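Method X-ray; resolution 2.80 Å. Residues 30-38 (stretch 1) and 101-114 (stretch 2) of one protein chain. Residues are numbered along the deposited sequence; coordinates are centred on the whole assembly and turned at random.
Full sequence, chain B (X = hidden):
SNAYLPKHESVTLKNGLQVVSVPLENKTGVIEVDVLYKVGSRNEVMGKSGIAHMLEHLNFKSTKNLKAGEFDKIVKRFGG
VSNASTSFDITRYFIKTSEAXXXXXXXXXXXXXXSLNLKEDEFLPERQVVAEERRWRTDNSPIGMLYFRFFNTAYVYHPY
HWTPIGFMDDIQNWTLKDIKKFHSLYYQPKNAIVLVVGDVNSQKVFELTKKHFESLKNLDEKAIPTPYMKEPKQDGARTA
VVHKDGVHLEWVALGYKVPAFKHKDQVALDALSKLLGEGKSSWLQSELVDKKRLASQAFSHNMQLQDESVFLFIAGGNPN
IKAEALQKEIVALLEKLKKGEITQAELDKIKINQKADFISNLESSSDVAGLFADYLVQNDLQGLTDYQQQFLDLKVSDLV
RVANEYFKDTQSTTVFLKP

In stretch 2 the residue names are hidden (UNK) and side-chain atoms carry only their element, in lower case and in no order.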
ATOM      1  N   VAL B  30      41.166  -5.767  18.869  1.00 34.23           N
ATOM      2  CA  VAL B  30      40.016  -5.262  18.129  1.00 40.61           C
ATOM      3  C   VAL B  30      38.768  -6.134  18.272  1.00 42.10           C
ATOM      4  O   VAL B  30      38.811  -7.343  18.041  1.00 36.32           O
ATOM      5  CB  VAL B  30      40.353  -5.120  16.632  1.00 54.09           C
ATOM      6  CG1 VAL B  30      39.186  -4.506  15.876  1.00 53.20           C
ATOM      7  CG2 VAL B  30      41.607  -4.282  16.455  1.00 34.00           C
ATOM      8  N   ILE B  31      37.658  -5.514  18.665  1.00 41.63           N
ATOM      9  CA  ILE B  31      36.369  -6.199  18.729  1.00 43.89           C
ATOM     10  C   ILE B  31      35.255  -5.332  18.156  1.00 39.29           C
ATOM     11  O   ILE B  31      35.450  -4.147  17.887  1.00 47.54           O
ATOM     12  CB  ILE B  31      35.973  -6.583  20.172  1.00 34.03           C
ATOM     13  CG1 ILE B  31      35.657  -5.327  20.987  1.00 27.85           C
ATOM     14  CG2 ILE B  31      37.051  -7.430  20.836  1.00 30.41           C
ATOM     15  CD1 ILE B  31      35.083  -5.618  22.348  1.00 27.86           C
ATOM     16  N   GLU B  32      34.085  -5.933  17.974  1.00 31.04           N
ATOM     17  CA  GLU B  32      32.891  -5.178  17.616  1.00 29.74           C
ATOM     18  C   GLU B  32      31.707  -5.618  18.469  1.00 29.77           C
ATOM     19  O   GLU B  32      31.425  -6.811  18.590  1.00 27.31           O
ATOM     20  CB  GLU B  32      32.557  -5.336  16.132  1.00 24.33           C
ATOM     21  CG  GLU B  32      31.314  -4.556  15.724  1.00 39.47           C
ATOM     22  CD  GLU B  32      31.077  -4.551  14.230  1.00 45.23           C
ATOM     23  OE1 GLU B  32      29.939  -4.842  13.807  1.00 44.00           O
ATOM     24  OE2 GLU B  32      32.023  -4.242  13.477  1.00 62.38           O
ATOM     25  N   VAL B  33      31.020  -4.645  19.061  1.00 36.75           N
ATOM     26  CA  VAL B  33      29.879  -4.928  19.924  1.00 47.92           C
ATOM     27  C   VAL B  33      28.570  -4.635  19.203  1.00 42.82           C
ATOM     28  O   VAL B  33      28.234  -3.477  18.970  1.00 48.22           O
ATOM     29  CB  VAL B  33      29.939  -4.102  21.222  1.00 22.13           C
ATOM     30  CG1 VAL B  33      28.824  -4.518  22.160  1.00 21.75           C
ATOM     31  CG2 VAL B  33      31.290  -4.271  21.891  1.00 43.22           C
ATOM     32  N   ASP B  34      27.829  -5.685  18.862  1.00 28.67           N
ATOM     33  CA  ASP B  34      26.587  -5.533  18.109  1.00 31.65           C
ATOM     34  C   ASP B  34      25.335  -5.704  18.959  1.00 30.77           C
ATOM     35  O   ASP B  34      25.267  -6.577  19.826  1.00 33.87           O
ATOM     36  CB  ASP B  34      26.537  -6.536  16.954  1.00 39.74           C
ATOM     37  CG  ASP B  34      27.389  -6.117  15.782  1.00 45.58           C
ATOM     38  OD1 ASP B  34      28.624  -6.269  15.863  1.00 46.39           O
ATOM     39  OD2 ASP B  34      26.820  -5.642  14.777  1.00 46.79           O
ATOM     40  N   VAL B  35      24.345  -4.857  18.697  1.00 31.66           N
ATOM     41  CA  VAL B  35      23.001  -5.050  19.220  1.00 24.78           C
ATOM     42  C   VAL B  35      22.023  -5.105  18.056  1.00 17.46           C
ATOM     43  O   VAL B  35      21.820  -4.114  17.359  1.00 23.76           O
ATOM     44  CB  VAL B  35      22.585  -3.933  20.187  1.00 35.80           C
ATOM     45  CG1 VAL B  35      21.111  -4.063  20.535  1.00 33.94           C
ATOM     46  CG2 VAL B  35      23.435  -3.980  21.442  1.00 42.51           C
ATOM     47  N   LEU B  36      21.431  -6.274  17.841  1.00 16.02           N
ATOM     48  CA  LEU B  36      20.501  -6.461  16.737  1.00 15.34           C
ATOM     49  C   LEU B  36      19.058  -6.487  17.225  1.00 40.43           C
ATOM     50  O   LEU B  36      18.722  -7.216  18.158  1.00 31.95           O
ATOM     51  CB  LEU B  36      20.807  -7.756  15.992  1.00 15.73           C
ATOM     52  CG  LEU B  36      22.271  -8.078  15.706  1.00 16.49           C
ATOM     53  CD1 LEU B  36      22.373  -9.439  15.039  1.00 17.06           C
ATOM     54  CD2 LEU B  36      22.893  -7.000  14.840  1.00 19.96           C
ATOM     55  N   TYR B  37      18.205  -5.691  16.593  1.00 14.27           N
ATOM     56  CA  TYR B  37      16.778  -5.753  16.861  1.00 18.85           C
ATOM     57  C   TYR B  37      16.059  -6.356  15.663  1.00 16.44           C
ATOM     58  O   TYR B  37      16.250  -5.913  14.529  1.00 34.82           O
ATOM     59  CB  TYR B  37      16.221  -4.367  17.177  1.00 21.75           C
ATOM     60  CG  TYR B  37      16.671  -3.807  18.508  1.00 20.08           C
ATOM     61  CD1 TYR B  37      16.030  -4.168  19.689  1.00 22.59           C
ATOM     62  CD2 TYR B  37      17.727  -2.908  18.585  1.00 14.41           C
ATOM     63  CE1 TYR B  37      16.433  -3.653  20.906  1.00 26.14           C
ATOM     64  CE2 TYR B  37      18.137  -2.386  19.795  1.00 14.99           C
ATOM     65  CZ  TYR B  37      17.490  -2.764  20.953  1.00 27.62           C
ATOM     66  OH  TYR B  37      17.900  -2.250  22.162  1.00 27.67           O
ATOM     67  N   LYS B  38      15.234  -7.368  15.911  1.00 16.88           N
ATOM     68  CA  LYS B  38      14.480  -8.013  14.840  1.00 13.74           C
ATOM     69  C   LYS B  38      13.324  -7.131  14.383  1.00 21.95           C
ATOM     70  O   LYS B  38      12.164  -7.542  14.428  1.00 13.27           O
ATOM     71  CB  LYS B  38      13.953  -9.373  15.298  1.00 17.15           C
ATOM     72  CG  LYS B  38      15.033 -10.333  15.766  1.00 18.81           C
ATOM     73  CD  LYS B  38      14.429 -11.634  16.266  1.00 26.33           C
ATOM     74  CE  LYS B  38      15.501 -12.635  16.660  1.00 31.86           C
ATOM     75  NZ  LYS B  38      14.906 -13.878  17.223  1.00 44.72           N
ATOM     76  N   UNK B 101      37.241  -1.769  26.102  1.00 43.13           N
ATOM     77  CA  UNK B 101      36.025  -0.965  26.120  1.00 36.13           C
ATOM     78  C   UNK B 101      34.770  -1.800  25.892  1.00 39.69           C
ATOM     79  O   UNK B 101      33.699  -1.260  25.621  1.00 39.13           O
ATOM     80  c   UNK B 101      36.109   0.146  25.074  1.00 34.82           C
ATOM     81  n   UNK B 101      37.189   1.688  26.589  1.00 47.45           N
ATOM     82  c   UNK B 101      37.205   1.145  25.378  1.00 45.67           C
ATOM     83  o   UNK B 101      38.060   1.423  24.538  1.00 52.20           O
ATOM     84  N   UNK B 102      34.908  -3.116  26.007  1.00 46.52           N
ATOM     85  CA  UNK B 102      33.766  -4.015  25.885  1.00 43.37           C
ATOM     86  C   UNK B 102      32.734  -3.744  26.971  1.00 37.36           C
ATOM     87  O   UNK B 102      31.533  -3.715  26.706  1.00 40.94           O
ATOM     88  c   UNK B 102      34.218  -5.473  25.955  1.00 33.75           C
ATOM     89  c   UNK B 102      33.590  -7.879  26.309  1.00 31.89           C
ATOM     90  c   UNK B 102      32.271  -6.461  24.718  1.00 26.56           C
ATOM     91  c   UNK B 102      33.071  -6.483  26.012  1.00 33.55           C
ATOM     92  N   UNK B 103      33.213  -3.543  28.195  1.00 40.41           N
ATOM     93  CA  UNK B 103      32.334  -3.337  29.340  1.00 39.91           C
ATOM     94  C   UNK B 103      31.535  -2.044  29.217  1.00 35.14           C
ATOM     95  O   UNK B 103      30.322  -2.036  29.426  1.00 35.35           O
ATOM     96  o   UNK B 103      31.986  -2.296  32.448  1.00 52.16           O
ATOM     97  o   UNK B 103      31.839  -4.478  32.256  1.00 54.61           O
ATOM     98  c   UNK B 103      32.260  -3.368  31.867  1.00 47.44           C
ATOM     99  c   UNK B 103      33.141  -3.329  30.637  1.00 37.52           C
ATOM    100  N   UNK B 104      32.214  -0.954  28.876  1.00 36.42           N
ATOM    101  CA  UNK B 104      31.547   0.333  28.734  1.00 33.10           C
ATOM    102  C   UNK B 104      30.584   0.327  27.551  1.00 42.42           C
ATOM    103  O   UNK B 104      29.526   0.955  27.601  1.00 45.88           O
ATOM    104  c   UNK B 104      31.328   3.116  29.977  1.00 39.91           C
ATOM    105  c   UNK B 104      30.764   4.529  30.053  1.00 56.84           C
ATOM    106  c   UNK B 104      32.572   1.455  28.569  1.00 28.60           C
ATOM    107  c   UNK B 104      31.975   2.851  28.627  1.00 28.46           C
ATOM    108  n   UNK B 104      30.076   4.792  31.351  1.00 62.44           N
ATOM    109  N   UNK B 105      30.953  -0.388  26.491  1.00 39.48           N
ATOM    110  CA  UNK B 105      30.113  -0.480  25.299  1.00 43.45           C
ATOM    111  C   UNK B 105      28.806  -1.205  25.600  1.00 38.44           C
ATOM    112  O   UNK B 105      27.737  -0.792  25.148  1.00 23.83           O
ATOM    113  o   UNK B 105      31.993  -0.444  23.769  1.00 27.48           O
ATOM    114  c   UNK B 105      30.859  -1.191  24.169  1.00 24.06           C
ATOM    115  N   UNK B 106      28.898  -2.285  26.368  1.00 38.46           N
ATOM    116  CA  UNK B 106      27.719  -3.032  26.784  1.00 33.07           C
ATOM    117  C   UNK B 106      26.834  -2.191  27.699  1.00 34.65           C
ATOM    118  O   UNK B 106      25.608  -2.284  27.645  1.00 41.01           O
ATOM    119  c   UNK B 106      28.128  -4.328  27.485  1.00 32.17           C
ATOM    120  c   UNK B 106      28.679  -5.407  26.552  1.00 34.09           C
ATOM    121  c   UNK B 106      27.684  -5.683  25.439  1.00 32.29           C
ATOM    122  c   UNK B 106      29.002  -6.679  27.313  1.00 35.17           C
ATOM    123  N   UNK B 107      27.464  -1.372  28.535  1.00 32.56           N
ATOM    124  CA  UNK B 107      26.740  -0.475  29.429  1.00 25.31           C
ATOM    125  C   UNK B 107      25.924   0.536  28.635  1.00 31.65           C
ATOM    126  O   UNK B 107      24.746   0.758  28.917  1.00 37.89           O
ATOM    127  o   UNK B 107      27.624   2.817  32.998  1.00 63.09           O
ATOM    128  c   UNK B 107      28.054   1.971  32.187  1.00 41.85           C
ATOM    129  o   UNK B 107      29.260   1.650  32.118  1.00 34.17           O
ATOM    130  c   UNK B 107      27.064   1.305  31.246  1.00 34.13           C
ATOM    131  c   UNK B 107      27.712   0.250  30.363  1.00 30.66           C
ATOM    132  N   UNK B 108      26.563   1.138  27.637  1.00 29.85           N
ATOM    133  CA  UNK B 108      25.920   2.134  26.789  1.00 34.80           C
ATOM    134  C   UNK B 108      24.730   1.565  26.021  1.00 39.57           C
ATOM    135  O   UNK B 108      23.723   2.246  25.825  1.00 42.44           O
ATOM    136  c   UNK B 108      27.519   4.652  27.275  1.00 25.51           C
ATOM    137  c   UNK B 108      28.066   3.565  26.370  1.00 24.17           C
ATOM    138  c   UNK B 108      26.929   2.722  25.805  1.00 27.86           C
ATOM    139  c   UNK B 108      28.867   4.160  25.231  1.00 27.42           C
ATOM    140  N   UNK B 109      24.856   0.320  25.575  1.00 28.98           N
ATOM    141  CA  UNK B 109      23.796  -0.317  24.804  1.00 25.30           C
ATOM    142  C   UNK B 109      22.638  -0.743  25.697  1.00 30.21           C
ATOM    143  O   UNK B 109      21.478  -0.689  25.286  1.00 41.03           O
ATOM    144  c   UNK B 109      24.383  -0.160  21.926  1.00 36.22           C
ATOM    145  c   UNK B 109      26.056  -0.486  20.247  1.00 24.58           C
ATOM    146  c   UNK B 109      26.070  -1.812  22.237  1.00 36.48           C
ATOM    147  c   UNK B 109      26.625  -1.481  21.014  1.00 28.47           C
ATOM    148  c   UNK B 109      24.933   0.176  20.703  1.00 31.52           C
ATOM    149  c   UNK B 109      24.943  -1.157  22.705  1.00 31.68           C
ATOM    150  c   UNK B 109      24.342  -1.518  24.032  1.00 19.58           C
ATOM    151  N   UNK B 110      22.950  -1.162  26.918  1.00 20.84           N
ATOM    152  CA  UNK B 110      21.911  -1.487  27.885  1.00 29.38           C
ATOM    153  C   UNK B 110      21.188  -0.207  28.286  1.00 29.64           C
ATOM    154  O   UNK B 110      19.992  -0.213  28.579  1.00 21.19           O
ATOM    155  c   UNK B 110      22.503  -2.175  29.100  1.00 22.38           C
ATOM    156  N   UNK B 111      21.936   0.889  28.277  1.00 27.57           N
ATOM    157  CA  UNK B 111      21.419   2.202  28.637  1.00 24.05           C
ATOM    158  C   UNK B 111      20.366   2.706  27.642  1.00 33.96           C
ATOM    159  O   UNK B 111      19.487   3.487  28.003  1.00 44.25           O
ATOM    160  o   UNK B 111      20.867   5.253  31.135  1.00 43.12           O
ATOM    161  c   UNK B 111      22.577   3.199  28.736  1.00 22.95           C
ATOM    162  o   UNK B 111      22.311   3.634  31.495  1.00 43.55           O
ATOM    163  c   UNK B 111      22.203   4.550  29.301  1.00 38.49           C
ATOM    164  c   UNK B 111      21.763   4.474  30.748  1.00 45.21           C
ATOM    165  N   UNK B 112      20.451   2.256  26.393  1.00 20.12           N
ATOM    166  CA  UNK B 112      19.520   2.706  25.362  1.00 28.62           C
ATOM    167  C   UNK B 112      18.406   1.694  25.090  1.00 36.01           C
ATOM    168  O   UNK B 112      17.381   2.030  24.492  1.00 44.08           O
ATOM    169  o   UNK B 112      20.847   1.797  23.537  1.00 22.53           O
ATOM    170  c   UNK B 112      21.319   4.057  24.226  1.00 31.34           C
ATOM    171  c   UNK B 112      20.246   2.999  24.032  1.00 22.41           C
ATOM    172  N   UNK B 113      18.608   0.454  25.519  1.00 29.07           N
ATOM    173  CA  UNK B 113      17.633  -0.598  25.264  1.00 25.10           C
ATOM    174  C   UNK B 113      16.433  -0.504  26.198  1.00 36.35           C
ATOM    175  O   UNK B 113      15.300  -0.326  25.749  1.00 45.47           O
ATOM    176  c   UNK B 113      18.053  -5.833  26.250  1.00 19.30           C
ATOM    177  c   UNK B 113      17.301  -3.131  25.297  1.00 20.35           C
ATOM    178  c   UNK B 113      18.282  -1.975  25.394  1.00 25.95           C
ATOM    179 se   UNK B 113      18.146  -4.756  24.641  0.69 42.88          SE
ATOM    180  N   UNK B 114      16.681  -0.625  27.498  1.00 30.47           N
ATOM    181  CA  UNK B 114      15.603  -0.653  28.469  1.00 39.69           C
ATOM    182  C   UNK B 114      15.570   0.563  29.368  1.00 31.75           C
ATOM    183  O   UNK B 114      15.141   0.484  30.518  1.00 55.26           O
TER

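Position 101 carries two carbons, the second bearing one oxygen and one nitrogen, a carboxamide that makes no contact with stretch 1: Asn-101. It sits at the N-cap position, but its side chain makes no capping bond.

Position 102 has four carbons forked at the second, packed against Ile-31 and Val-33: Leu-102. The CB of Leu-102 lies 3.7 Å from Ile-31 CD1, and its CD1 lies 3.7 Å from Val-33 CG2; the CA-to-CB bond points sideways, but the chain end comes nearer the strand.

Position 103, two carbons with two oxygens on the second, is Asp-103. Position 104, four carbons in a row ending in nitrogen, is Lys-104. Both are out of reach of stretch 1.

At 105 a single carbon bears one oxygen, and the carbon rests against Val-33: Ser-105. Ser-105 OG donates to Asn-101 O at 2.6 Å, while Ser-105 CB rests 3.9 Å from Val-33 CG2. The small side chain suits the close backbone approach here, 7.0 Å between Val-33 CA and Ser-105 CA.

Position 106 is again four carbons forked at the second, packed against Val-33: Leu-106, which brings CD2 to 3.7 Å from Val-33 CG1. Position 107, three carbons with two oxygens on the third, is Glu-107, whose OE1 forms a salt bridge with Lys-104 NZ at 3.3 Å; it is out of reach of stretch 1. Position 108 repeats the forked four-carbon pattern, but Leu-108 is out of reach.

Position 109 has one carbon leading to a six-carbon ring without oxygen, set against Val-33 and Val-35: Phe-109. Val-35 CG2 sits over one ring face, 3.8 Å from the Phe-109 centroid and 27° off the normal, a CH-pi contact. Val-33 O approaches the ring edge, 3.3 Å from Phe-109 CE2.

A lone carbon at 110 gives Ala-110, pointing away. Three carbons ending in two oxygens at 111 give Glu-111, out of reach. At 112 one carbon carries an oxygen and a carbon; Thr-112 OG1 donates to Phe-109 O at 3.1 Å.

Position 113 is unbranched, two carbons, selenium and one carbon, lying against Tyr-37: selenomethionine, Met-113. Its CB lies 3.3 Å from Tyr-37 OH, and SE stands 5.2 Å from the Tyr-37 ring centroid, obliquely. Position 114 lacks side-chain atoms: Gly-114, where helical phi/psi ends.

The contact is side-chain packing without a cross-stretch hydrogen bond, burying 417 Å². Strand alternation directs Ile-31, Val-33, Val-35 and Tyr-37 toward the helix, which runs nearly parallel at 16° with axes 9.3 Å apart. That alignment lets successive helical turns meet successive inward strand residues, with Val-33 touching four helix residues.

Stretch 2, residues 101-114: NLDKSLELFAETMG
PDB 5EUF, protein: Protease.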